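Putative Chlorite dismutase TA0507 (PDB 3DTZ) is of unproven function but, as a member of the chlorite dismutase family, probably binds heme and may act as an oxidoreductase. Local coordinates at residues 87-90 with 91-94; 100-103 with 104-108; 119-123 with 124-128; 208-211 with 212-216; 233-236 with 237-240. All blocks are in the same frame, centred on the assembly; numbering follows the deposited sequence. Where two conformers were deposited one is given.

Contact 1: residues 87-90 with 91-94; sequences NPDL and MILA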
loop_
_atom_site.group_PDB
_atom_site.type_symbol
_atom_site.label_atom_id
_atom_site.label_comp_id
_atom_site.label_asym_id
_atom_site.label_seq_id
_atom_site.Cartn_x
_atom_site.Cartn_y
_atom_site.Cartn_z
ATOM N N ASN D 87 -9.824 29.156 13.860
ATOM C CA ASN D 87 -11.210 28.638 13.942
ATOM C C ASN D 87 -11.321 27.234 13.336
ATOM O O ASN D 87 -11.256 27.084 12.112
ATOM C CB ASN D 87 -12.198 29.591 13.246
ATOM C CG ASN D 87 -13.666 29.243 13.541
ATOM O OD1 ASN D 87 -14.006 28.094 13.810
ATOM N ND2 ASN D 87 -14.529 30.255 13.509
ATOM N N PRO D 88 -11.534 26.214 14.183
ATOM C CA PRO D 88 -11.597 24.831 13.682
ATOM C C PRO D 88 -12.812 24.554 12.784
ATOM O O PRO D 88 -12.764 23.644 11.957
ATOM C CB PRO D 88 -11.616 23.983 14.960
ATOM C CG PRO D 88 -12.130 24.868 16.016
ATOM C CD PRO D 88 -11.751 26.292 15.638
ATOM N N ASP D 89 -13.861 25.364 12.935
ATOM C CA ASP D 89 -15.047 25.358 12.065
ATOM C C ASP D 89 -14.692 25.878 10.684
ATOM O O ASP D 89 -15.104 25.319 9.671
ATOM C CB ASP D 89 -16.180 26.193 12.719
ATOM C CG ASP D 89 -17.427 26.350 11.822
ATOM O OD1 ASP D 89 -17.958 25.326 11.329
ATOM O OD2 ASP D 89 -17.884 27.510 11.634
ATOM N N LEU D 90 -13.902 26.939 10.629
ATOM C CA LEU D 90 -13.370 27.385 9.350
ATOM C C LEU D 90 -12.463 26.344 8.707
ATOM O O LEU D 90 -12.382 26.282 7.493
ATOM C CB LEU D 90 -12.663 28.734 9.483
ATOM C CG LEU D 90 -13.576 29.923 9.864
ATOM C CD1 LEU D 90 -12.759 31.175 9.801
ATOM C CD2 LEU D 90 -14.784 30.011 8.920
HETATM N N MSE D 91 -11.774 25.537 9.511
HETATM C CA MSE D 91 -10.857 24.535 8.947
HETATM C C MSE D 91 -11.652 23.435 8.223
HETATM O O MSE D 91 -11.277 23.001 7.129
HETATM C CB MSE D 91 -9.923 23.942 10.030
HETATM C CG MSE D 91 -8.930 24.977 10.640
HETATM SE SE MSE D 91 -7.811 25.832 9.285
HETATM C CE MSE D 91 -6.592 24.404 8.880
ATOM N N ILE D 92 -12.742 22.981 8.833
ATOM C CA ILE D 92 -13.543 21.921 8.178
ATOM C C ILE D 92 -14.291 22.499 6.951
ATOM O O ILE D 92 -14.367 21.860 5.890
ATOM C CB ILE D 92 -14.473 21.174 9.175
ATOM C CG1 ILE D 92 -15.272 20.066 8.439
ATOM C CG2 ILE D 92 -15.411 22.109 9.917
ATOM C CD1 ILE D 92 -14.379 19.027 7.836
ATOM N N LEU D 93 -14.792 23.726 7.080
ATOM C CA LEU D 93 -15.449 24.416 5.933
ATOM C C LEU D 93 -14.518 24.588 4.726
ATOM O O LEU D 93 -14.929 24.405 3.555
ATOM C CB LEU D 93 -15.992 25.777 6.380
ATOM C CG LEU D 93 -17.288 25.682 7.182
ATOM C CD1 LEU D 93 -17.590 27.007 7.814
ATOM C CD2 LEU D 93 -18.460 25.213 6.279
ATOM N N ALA D 94 -13.266 24.919 5.015
ATOM C CA ALA D 94 -12.247 25.099 3.969
ATOM C C ALA D 94 -11.968 23.765 3.292
ATOM O O ALA D 94 -11.958 23.686 2.075
ATOM C CB ALA D 94 -10.972 25.653 4.574
#
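Leu90 and Ala94 lie one helical turn apart and are joined by the bond from Ala94 N to Leu90 O, 3.0 Å long, and the Ala94 methyl lies close to the same oxygen. On this inward side the packing is close. Met91, a selenomethionine, folds its chain back at both later torsions; its CG, placed beside the backbone N by chi1 of -65°, rests 3.5 Å from Asn87 O, and the Met91 side chain packs on Tyr83 and Ser85 of strand 79-85 and on Tyr25 and Ser27 of strand 25-33. Met91 N donates to Asn87 O and, weakly, to Pro88 O.

The other flank is looser. Leu93 CD1 stands 3.9 Å from Asp89 OD2, the two side chains meeting at a slant, a methyl beside a carboxylate; Leu90 CD2 and Leu93 CD1 are 4.3 Å apart and barely meet. The backbone below is firmer, with Leu93 N pointing at Asp89 O over 3.1 Å at a nearly straight 165°. A neighbouring copy of the protein, the second subunit, meets Leu93 through its Arg71. Separately, Tyr73 OH of that subunit bonds to Pro88 O.

Asn87 closes the start of the turn. Its OD1 accepts from Asp89 N at 2.9 Å and more weakly from Leu90 N, so two amides that precede the first helical bonds find a side-chain acceptor. An asparagine so placed, followed by proline in the first turn, is a classic N-cap, here opening helix 88-102.

Contact 2: residues 100-103 with 104-108; sequences ASMR and PIAVS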
loop_
_atom_site.group_PDB
_atom_site.type_symbol
_atom_site.label_atom_id
_atom_site.label_comp_id
_atom_site.label_asym_id
_atom_site.label_seq_id
_atom_site.Cartn_x
_atom_site.Cartn_y
_atom_site.Cartn_z
ATOM N N ALA D 100 -15.094 19.873 -2.566
ATOM C CA ALA D 100 -16.300 19.945 -3.419
ATOM C C ALA D 100 -15.913 20.461 -4.795
ATOM O O ALA D 100 -16.476 20.024 -5.806
ATOM C CB ALA D 100 -17.338 20.857 -2.799
ATOM N N SER D 101 -14.946 21.384 -4.824
ATOM C CA SER D 101 -14.499 21.966 -6.090
ATOM C C SER D 101 -13.621 21.019 -6.884
ATOM O O SER D 101 -13.673 21.005 -8.132
ATOM C CB SER D 101 -13.751 23.285 -5.835
ATOM O OG SER D 101 -14.734 24.305 -5.634
HETATM N N MSE D 102 -12.816 20.238 -6.159
HETATM C CA MSE D 102 -11.839 19.361 -6.796
HETATM C C MSE D 102 -12.461 18.040 -7.214
HETATM O O MSE D 102 -12.037 17.492 -8.208
HETATM C CB MSE D 102 -10.653 19.042 -5.881
HETATM C CG MSE D 102 -9.731 20.186 -5.492
HETATM SE SE MSE D 102 -9.024 21.208 -7.040
HETATM C CE MSE D 102 -7.910 19.897 -7.703
ATOM N N ARG D 103 -13.447 17.519 -6.465
ATOM C CA ARG D 103 -13.908 16.143 -6.720
ATOM C C ARG D 103 -14.417 15.801 -8.144
ATOM O O ARG D 103 -14.184 14.689 -8.600
ATOM C CB ARG D 103 -14.814 15.602 -5.594
ATOM C CG ARG D 103 -16.230 15.941 -5.684
ATOM C CD ARG D 103 -17.067 15.013 -4.770
ATOM N NE ARG D 103 -16.740 15.179 -3.349
ATOM C CZ ARG D 103 -17.265 16.095 -2.529
ATOM N NH1 ARG D 103 -18.124 17.036 -2.966
ATOM N NH2 ARG D 103 -16.921 16.099 -1.261
ATOM N N PRO D 104 -15.081 16.745 -8.853
ATOM C CA PRO D 104 -15.493 16.391 -10.229
ATOM C C PRO D 104 -14.329 16.147 -11.191
ATOM O O PRO D 104 -14.526 15.487 -12.222
ATOM C CB PRO D 104 -16.302 17.626 -10.691
ATOM C CG PRO D 104 -16.678 18.329 -9.412
ATOM C CD PRO D 104 -15.509 18.114 -8.505
ATOM N N ILE D 105 -13.128 16.645 -10.861
ATOM C CA ILE D 105 -11.982 16.523 -11.775
ATOM C C ILE D 105 -10.699 15.938 -11.179
ATOM O O ILE D 105 -9.685 15.838 -11.876
ATOM C CB ILE D 105 -11.619 17.901 -12.428
ATOM C CG1 ILE D 105 -11.227 18.924 -11.353
ATOM C CG2 ILE D 105 -12.801 18.381 -13.295
ATOM C CD1 ILE D 105 -10.510 20.165 -11.884
ATOM N N ALA D 106 -10.690 15.652 -9.882
ATOM C CA ALA D 106 -9.426 15.301 -9.225
ATOM C C ALA D 106 -9.642 14.450 -7.988
ATOM O O ALA D 106 -10.753 14.376 -7.471
ATOM C CB ALA D 106 -8.695 16.569 -8.818
ATOM N N VAL D 107 -8.582 13.801 -7.527
ATOM C CA VAL D 107 -8.641 13.082 -6.251
ATOM C C VAL D 107 -7.574 13.625 -5.299
ATOM O O VAL D 107 -6.541 14.109 -5.749
ATOM C CB VAL D 107 -8.434 11.562 -6.467
ATOM C CG1 VAL D 107 -7.029 11.259 -6.948
ATOM C CG2 VAL D 107 -8.776 10.790 -5.192
ATOM N N SER D 108 -7.821 13.562 -4.000
ATOM C CA SER D 108 -6.812 14.050 -3.070
ATOM C C SER D 108 -5.751 13.002 -2.888
ATOM O O SER D 108 -6.057 11.810 -2.752
ATOM C CB SER D 108 -7.415 14.431 -1.729
ATOM O OG SER D 108 -6.422 14.965 -0.850
#
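Met102 O receives the two bonds that turn the chain: Ile105 N donates to it over 3.0 Å, from above the carbonyl plane, and Ala106 N adds a weak bond, 2.8 Å long but bent to 119°. Pro104 N also lies near this oxygen but has no hydrogen to give. Arg103 turns its guanidinium outward to the second subunit, where NH2 forms a salt bridge with Asp78 and NH1 bonds to the carbonyl of Leu243. Ala100 N sits over one face of that guanidinium, toward its rim.

This is a helix-to-strand connection, in which helix 88-102 ends and the chain reverses into strand 106-116 of the antiparallel sheet. The ring of Pro104 covers the end of the last turn, its CD lying 3.4 Å from Ala100 O and equally far from Ser101 O. Were Pro104 exchanged for an alanine, these two carbonyls would probably lose their ring cover and the backbone at the bend would turn more freely.

Arg103 puts CG between its own N and carbonyl carbon (chi1 85°), and CG thereby lies 3.6 Å from Pro104 CD, the two side chains crossing at a slant. Met102, a selenomethionine, curls its chain across the bend until CE meets Ala106 CB at 3.6 Å. Ile105 sets CG1 3.5 Å from Met102 O, and its side chain packs on Leu47 and Met50 of helix 41-60 and on Leu33 of strand 25-33.

Contact 3: residues 119-123 with 124-128; sequences SPYNA and MNKKL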
loop_
_atom_site.group_PDB
_atom_site.type_symbol
_atom_site.label_atom_id
_atom_site.label_comp_id
_atom_site.label_asym_id
_atom_site.label_seq_id
_atom_site.Cartn_x
_atom_site.Cartn_y
_atom_site.Cartn_z
ATOM N N SER D 119 6.078 28.134 20.198
ATOM C CA SER D 119 7.129 28.406 21.172
ATOM C C SER D 119 8.479 28.861 20.574
ATOM O O SER D 119 9.106 29.756 21.151
ATOM C CB SER D 119 7.286 27.279 22.210
ATOM O OG SER D 119 7.709 26.075 21.603
ATOM N N PRO D 120 8.922 28.293 19.413
ATOM C CA PRO D 120 10.184 28.805 18.814
ATOM C C PRO D 120 10.098 30.268 18.395
ATOM O O PRO D 120 11.088 30.987 18.486
ATOM C CB PRO D 120 10.379 27.948 17.546
ATOM C CG PRO D 120 9.476 26.840 17.655
ATOM C CD PRO D 120 8.377 27.166 18.621
ATOM N N TYR D 121 8.913 30.709 17.977
ATOM C CA TYR D 121 8.713 32.119 17.607
ATOM C C TYR D 121 8.666 32.970 18.855
ATOM O O TYR D 121 9.394 33.988 18.958
ATOM C CB TYR D 121 7.421 32.284 16.741
ATOM C CG TYR D 121 7.637 31.792 15.328
ATOM C CD1 TYR D 121 7.570 30.418 15.021
ATOM C CD2 TYR D 121 7.954 32.689 14.299
ATOM C CE1 TYR D 121 7.819 29.955 13.704
ATOM C CE2 TYR D 121 8.200 32.239 13.008
ATOM C CZ TYR D 121 8.137 30.886 12.720
ATOM O OH TYR D 121 8.398 30.487 11.442
ATOM N N ASN D 122 7.851 32.541 19.834
ATOM C CA ASN D 122 7.728 33.287 21.097
ATOM C C ASN D 122 9.073 33.458 21.811
ATOM O O ASN D 122 9.353 34.518 22.385
ATOM C CB ASN D 122 6.691 32.674 22.044
ATOM C CG ASN D 122 5.265 32.671 21.465
ATOM O OD1 ASN D 122 4.930 33.460 20.584
ATOM N ND2 ASN D 122 4.407 31.799 22.012
ATOM N N ALA D 123 9.928 32.437 21.699
ATOM C CA ALA D 123 11.265 32.457 22.313
ATOM C C ALA D 123 12.162 33.545 21.713
ATOM O O ALA D 123 13.125 33.979 22.343
ATOM C CB ALA D 123 11.944 31.077 22.129
HETATM N N MSE D 124 11.863 33.933 20.472
HETATM C CA MSE D 124 12.667 34.931 19.771
HETATM C C MSE D 124 11.936 36.263 19.624
HETATM O O MSE D 124 12.325 37.088 18.800
HETATM C CB MSE D 124 13.042 34.457 18.376
HETATM C CG MSE D 124 13.362 33.009 18.229
HETATM SE SE MSE D 124 14.035 32.729 16.438
HETATM C CE MSE D 124 12.868 33.925 15.453
ATOM N N ASN D 125 10.902 36.475 20.438
ATOM C CA ASN D 125 10.089 37.719 20.391
ATOM C C ASN D 125 9.463 37.934 19.013
ATOM O O ASN D 125 9.410 39.072 18.501
ATOM C CB ASN D 125 10.905 38.951 20.744
ATOM C CG ASN D 125 11.509 38.879 22.116
ATOM O OD1 ASN D 125 10.923 38.292 23.029
ATOM N ND2 ASN D 125 12.659 39.534 22.297
ATOM N N LYS D 126 9.024 36.840 18.409
ATOM C CA LYS D 126 8.320 36.924 17.136
ATOM C C LYS D 126 6.942 36.316 17.272
ATOM O O LYS D 126 6.717 35.441 18.123
ATOM C CB LYS D 126 9.116 36.234 16.021
ATOM C CG LYS D 126 10.500 36.855 15.759
ATOM C CD LYS D 126 11.099 36.331 14.461
ATOM C CE LYS D 126 11.287 34.829 14.514
ATOM N NZ LYS D 126 11.309 34.204 13.154
ATOM N N LYS D 127 6.015 36.775 16.429
ATOM C CA LYS D 127 4.658 36.207 16.382
ATOM C C LYS D 127 4.559 35.302 15.175
ATOM O O LYS D 127 4.814 35.732 14.038
ATOM C CB LYS D 127 3.606 37.335 16.314
ATOM C CG LYS D 127 3.712 38.311 17.449
ATOM C CD LYS D 127 2.987 39.622 17.148
ATOM C CE LYS D 127 3.256 40.657 18.233
ATOM N NZ LYS D 127 2.305 41.809 18.150
ATOM N N LEU D 128 4.256 34.032 15.419
ATOM C CA LEU D 128 4.125 33.064 14.328
ATOM C C LEU D 128 3.130 33.586 13.278
ATOM O O LEU D 128 3.384 33.483 12.080
ATOM C CB LEU D 128 3.750 31.674 14.854
ATOM C CG LEU D 128 3.767 30.540 13.811
ATOM C CD1 LEU D 128 4.099 29.207 14.516
ATOM C CD2 LEU D 128 2.396 30.416 13.167
HETATM O O HOH W 1 3.734 33.278 18.175
#
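Tyr121 O is gripped by two backbone amides, Met124 N and Lys126 N, each 2.9 Å away and arriving from opposite faces of its carbonyl plane. The Lys126 bond is the straighter, at 158°. One residue on, Asn125 N donates to Asn122 O over 3.2 Å, and Asn125 takes a positive phi of 58° that reverses the chain so that it doubles back alongside the last turn. The pair of bonds, Lys126 N to Tyr121 O and Asn125 N to Asn122 O, makes a Schellman motif with Asn125 as its C-prime residue.

The reversed chain then runs beneath the Tyr121 ring. Leu128 CA lies over one face in a CH-pi contact, 4.2 Å from the ring centroid and displaced toward the rim, while Leu128 CD1 reaches Tyr121 CD1 at 3.7 Å. Leu128 sets CG anti to its backbone N (chi1 -172°), which carries the methyl along the CD1 side of the ring. In one of its two conformers Lys126, bent at its third torsion, brings NZ obliquely to 3.7 Å from Tyr121 CE2. Leu128 against the ring and the bond from the Tyr121 hydroxyl to the carbonyl of Ser181 would together limit the ring's rotation.

Asn122 and Leu128 are tied by one water, which donates to Asn122 OD1 at 2.7 Å and accepts from Leu128 N. The outer surface, with Asn125 and Lys127, is exposed to solvent. The whole turn joins the short helix 119-122, which follows strand 106-116, to helix 128-132, while the Tyr121 hydroxyl ties it to strand 180-185.

Contact 4: residues 208-211 with 212-216; sequences RVTE and KLREA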
loop_
_atom_site.group_PDB
_atom_site.type_symbol
_atom_site.label_atom_id
_atom_site.label_comp_id
_atom_site.label_asym_id
_atom_site.label_seq_id
_atom_site.Cartn_x
_atom_site.Cartn_y
_atom_site.Cartn_z
ATOM N N ARG D 208 20.712 20.750 1.219
ATOM C CA ARG D 208 22.034 20.732 1.878
ATOM C C ARG D 208 21.932 20.915 3.383
ATOM O O ARG D 208 22.616 20.214 4.147
ATOM C CB ARG D 208 22.990 21.747 1.268
ATOM C CG ARG D 208 23.443 21.357 -0.122
ATOM C CD ARG D 208 24.587 22.241 -0.580
ATOM N NE ARG D 208 24.215 23.647 -0.667
ATOM C CZ ARG D 208 23.702 24.207 -1.758
ATOM N NH1 ARG D 208 23.499 23.472 -2.853
ATOM N NH2 ARG D 208 23.398 25.496 -1.751
ATOM N N VAL D 209 21.072 21.838 3.806
ATOM C CA VAL D 209 20.800 22.026 5.240
ATOM C C VAL D 209 20.286 20.724 5.844
ATOM O O VAL D 209 20.754 20.286 6.892
ATOM C CB VAL D 209 19.735 23.125 5.534
ATOM C CG1 VAL D 209 19.434 23.127 7.037
ATOM C CG2 VAL D 209 20.199 24.504 5.077
ATOM N N THR D 210 19.295 20.113 5.185
ATOM C CA THR D 210 18.731 18.856 5.670
ATOM C C THR D 210 19.818 17.785 5.742
ATOM O O THR D 210 19.892 17.020 6.702
ATOM C CB THR D 210 17.528 18.400 4.789
ATOM O OG1 THR D 210 16.582 19.458 4.742
ATOM C CG2 THR D 210 16.834 17.202 5.390
ATOM N N GLU D 211 20.672 17.731 4.727
ATOM C CA GLU D 211 21.740 16.721 4.706
ATOM C C GLU D 211 22.679 16.907 5.908
ATOM O O GLU D 211 23.072 15.939 6.563
ATOM C CB GLU D 211 22.526 16.832 3.412
ATOM C CG GLU D 211 23.586 15.731 3.242
ATOM C CD GLU D 211 24.425 15.942 2.001
ATOM O OE1 GLU D 211 24.089 16.828 1.186
ATOM O OE2 GLU D 211 25.429 15.223 1.846
ATOM N N LYS D 212 23.023 18.161 6.196
ATOM C CA LYS D 212 23.863 18.448 7.362
ATOM C C LYS D 212 23.179 18.017 8.671
ATOM O O LYS D 212 23.813 17.454 9.560
ATOM C CB LYS D 212 24.231 19.916 7.410
ATOM C CG LYS D 212 25.196 20.275 8.552
ATOM C CD LYS D 212 26.529 19.510 8.432
ATOM C CE LYS D 212 27.551 20.008 9.444
ATOM N NZ LYS D 212 26.921 20.111 10.784
ATOM N N LEU D 213 21.874 18.264 8.770
ATOM C CA LEU D 213 21.131 17.931 9.979
ATOM C C LEU D 213 20.976 16.435 10.226
ATOM O O LEU D 213 20.577 16.028 11.328
ATOM C CB LEU D 213 19.783 18.656 10.004
ATOM C CG LEU D 213 19.836 20.175 10.192
ATOM C CD1 LEU D 213 18.468 20.774 9.946
ATOM C CD2 LEU D 213 20.323 20.536 11.611
ATOM N N ARG D 214 21.327 15.611 9.230
ATOM C CA ARG D 214 21.408 14.157 9.437
ATOM C C ARG D 214 22.477 13.826 10.482
ATOM O O ARG D 214 22.521 12.706 11.012
ATOM C CB ARG D 214 21.717 13.389 8.128
ATOM C CG ARG D 214 20.581 13.362 7.087
ATOM C CD ARG D 214 19.369 12.658 7.644
ATOM N NE ARG D 214 18.406 12.141 6.657
ATOM C CZ ARG D 214 17.269 12.738 6.278
ATOM N NH1 ARG D 214 16.926 13.934 6.749
ATOM N NH2 ARG D 214 16.461 12.136 5.393
ATOM N N GLU D 215 23.337 14.811 10.758
ATOM C CA GLU D 215 24.467 14.636 11.675
ATOM C C GLU D 215 24.070 14.857 13.143
ATOM O O GLU D 215 24.874 14.585 14.051
ATOM C CB GLU D 215 25.655 15.535 11.261
ATOM C CG GLU D 215 26.257 15.135 9.888
ATOM C CD GLU D 215 27.381 16.050 9.402
ATOM O OE1 GLU D 215 28.074 16.678 10.231
ATOM O OE2 GLU D 215 27.574 16.132 8.167
ATOM N N ALA D 216 22.836 15.329 13.363
ATOM C CA ALA D 216 22.286 15.527 14.713
ATOM C C ALA D 216 21.796 14.220 15.358
ATOM O O ALA D 216 21.166 13.391 14.694
ATOM C CB ALA D 216 21.164 16.544 14.674
HETATM O O HOH W 2 18.211 15.630 8.516
HETATM O O HOH W 3 25.389 14.601 6.419
#
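Val209 holds CG1 opposite its backbone N (chi1 174°), while Leu213 sets CG beside its own N (chi1 -69°); these choices lay the two side chains next to each other, pointing the same way, with Val209 CG1 3.9 Å from Leu213 CD1. Thr210 and Arg214 repeat the parallel arrangement one residue on. Arg214 bends at its second torsion and brings NH1 back to within 3.5 Å of Thr210 CG2. A water at the guanidinium edge, in its plane, accepts from Arg214 NH1 at 2.8 Å and donates to Thr210 O, linking side chain to backbone.

The regular helical bonds are sound up to Leu213: Lys212 N reaches Arg208 O and Leu213 N reaches Val209 O. Then the pattern shifts. Arg214 N makes only a weak bond to Thr210 O, at 126°, and a better one to Glu211 O over 3.2 Å, approaching high above that carbonyl's plane. A second water donates to Glu211 O at 2.7 Å and also to Glu215 OE2, while Lys212 NZ and Glu215 OE1 form a long salt bridge of 3.7 Å.

Leu213 packs on His166, Met169 and Ala170 of helix 156-172. Across the outer face the third subunit approaches, with its Glu23 and Glu193 pairing with Arg208 and Arg214. The i to i+4 bonds giving way to an i to i+3 bond, followed by a type I turn from Leu213 to Ala216, are characteristic of the C-terminal end of an alpha helix, here helix 203-213 at a subunit interface.

Contact 5: residues 233-236 with 237-240; sequences LVDA and GDIA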
loop_
_atom_site.group_PDB
_atom_site.type_symbol
_atom_site.label_atom_id
_atom_site.label_comp_id
_atom_site.label_asym_id
_atom_site.label_seq_id
_atom_site.Cartn_x
_atom_site.Cartn_y
_atom_site.Cartn_z
ATOM N N LEU D 233 5.395 28.081 -5.507
ATOM C CA LEU D 233 4.295 29.035 -5.340
ATOM C C LEU D 233 3.653 29.434 -6.687
ATOM O O LEU D 233 4.360 29.759 -7.668
ATOM C CB LEU D 233 4.801 30.309 -4.612
ATOM C CG LEU D 233 3.744 31.352 -4.272
ATOM C CD1 LEU D 233 2.834 30.839 -3.131
ATOM C CD2 LEU D 233 4.474 32.632 -3.893
ATOM N N VAL D 234 2.316 29.474 -6.715
ATOM C CA VAL D 234 1.584 29.858 -7.925
ATOM C C VAL D 234 0.337 30.693 -7.570
ATOM O O VAL D 234 -0.321 30.452 -6.564
ATOM C CB VAL D 234 1.175 28.599 -8.766
ATOM C CG1 VAL D 234 0.160 27.742 -8.020
ATOM C CG2 VAL D 234 0.657 29.031 -10.186
ATOM N N ASP D 235 0.065 31.705 -8.379
ATOM C CA ASP D 235 -1.167 32.476 -8.191
ATOM C C ASP D 235 -2.359 31.691 -8.754
ATOM O O ASP D 235 -2.233 30.948 -9.737
ATOM C CB ASP D 235 -1.047 33.871 -8.808
ATOM C CG ASP D 235 -0.033 34.759 -8.076
ATOM O OD1 ASP D 235 0.115 34.652 -6.837
ATOM O OD2 ASP D 235 0.625 35.573 -8.746
ATOM N N ALA D 236 -3.513 31.818 -8.095
ATOM C CA ALA D 236 -4.753 31.114 -8.518
ATOM C C ALA D 236 -5.069 31.272 -10.022
ATOM O O ALA D 236 -5.438 30.308 -10.689
ATOM C CB ALA D 236 -5.949 31.630 -7.683
ATOM N N GLY D 237 -4.902 32.486 -10.553
ATOM C CA GLY D 237 -5.153 32.746 -11.977
ATOM C C GLY D 237 -4.160 32.180 -12.980
ATOM O O GLY D 237 -4.400 32.243 -14.196
ATOM N N ASP D 238 -3.039 31.634 -12.493
ATOM C CA ASP D 238 -1.980 31.116 -13.381
ATOM C C ASP D 238 -1.939 29.585 -13.419
ATOM O O ASP D 238 -1.355 28.985 -14.346
ATOM C CB ASP D 238 -0.606 31.641 -12.948
ATOM C CG ASP D 238 -0.440 33.126 -13.182
ATOM O OD1 ASP D 238 -1.179 33.711 -14.006
ATOM O OD2 ASP D 238 0.463 33.708 -12.547
ATOM N N ILE D 239 -2.569 28.949 -12.431
ATOM C CA ILE D 239 -2.408 27.483 -12.261
ATOM C C ILE D 239 -2.979 26.638 -13.432
ATOM O O ILE D 239 -2.321 25.714 -13.904
ATOM C CB ILE D 239 -2.778 27.003 -10.782
ATOM C CG1 ILE D 239 -2.279 25.575 -10.469
ATOM C CG2 ILE D 239 -4.261 27.147 -10.539
ATOM C CD1 ILE D 239 -0.853 25.310 -10.825
ATOM N N ALA D 240 -4.156 26.992 -13.945
ATOM C CA ALA D 240 -4.741 26.231 -15.047
ATOM C C ALA D 240 -3.833 26.246 -16.270
ATOM O O ALA D 240 -3.668 25.228 -16.966
ATOM C CB ALA D 240 -6.150 26.742 -15.374
HETATM O O HOH W 4 1.889 32.357 -10.551
HETATM O O HOH W 5 -5.701 29.265 -13.089
#
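Asp235 O takes the hydrogen bond that starts the turn, from Asp238 N at 3.0 Å and 160°, the donor standing above the carbonyl plane; a weak bond from Ile239 N joins it. The backbone passes from extended angles at Val234 and Asp235 to helical ones at Ala236, and a water carries on the pattern by donating to Ala236 O and accepting from Ala240 N.

Beneath this bend Val234 and Ile239 cross at about a right angle. Val234 CG1 touches Ile239 CD1 at 3.8 Å, and its other branch, CG2, lies 4.0 Å from Asp238 CB. With the two branches of Val234 cut back to an alanine, the end of Ile239 is likely to lose its support and be freer to turn. In the conformer given for Asp235 its carboxylate comes near that of Asp238, though with two conformers deposited this like-charge approach is doubtful. A water bridges Asp235 N and Asp238 OD2, accepting from the first at 2.9 Å and donating to the second.

Ile239 also packs on Met51 of helix 41-60 and Arg71 of strand 64-72. This is a strand-to-helix junction, where strand 229-234 of the antiparallel sheet passes into the C-terminal helix 236-243.

In the fold
Followed from the N terminus, the five contacts come in series; each is a local contact within one continuous segment, and none nests in or crosses another. Contact 1 opens helix 88-102 and contact 2 closes it into strand 106-116, their centres about 19 Å apart and both meeting the second subunit. That strand leads on to contact 3, which ends helix 119-122 on the opposite side of the chain's centre from contact 2. Contact 4 finishes helix 203-213 about 23 Å from contact 3, centre to centre, and faces the third subunit. Contact 5 passes from strand 229-234 into the last helix; its centre is about 17 Å from that of contact 2, and both reach the same antiparallel sheet and touch helix 41-60.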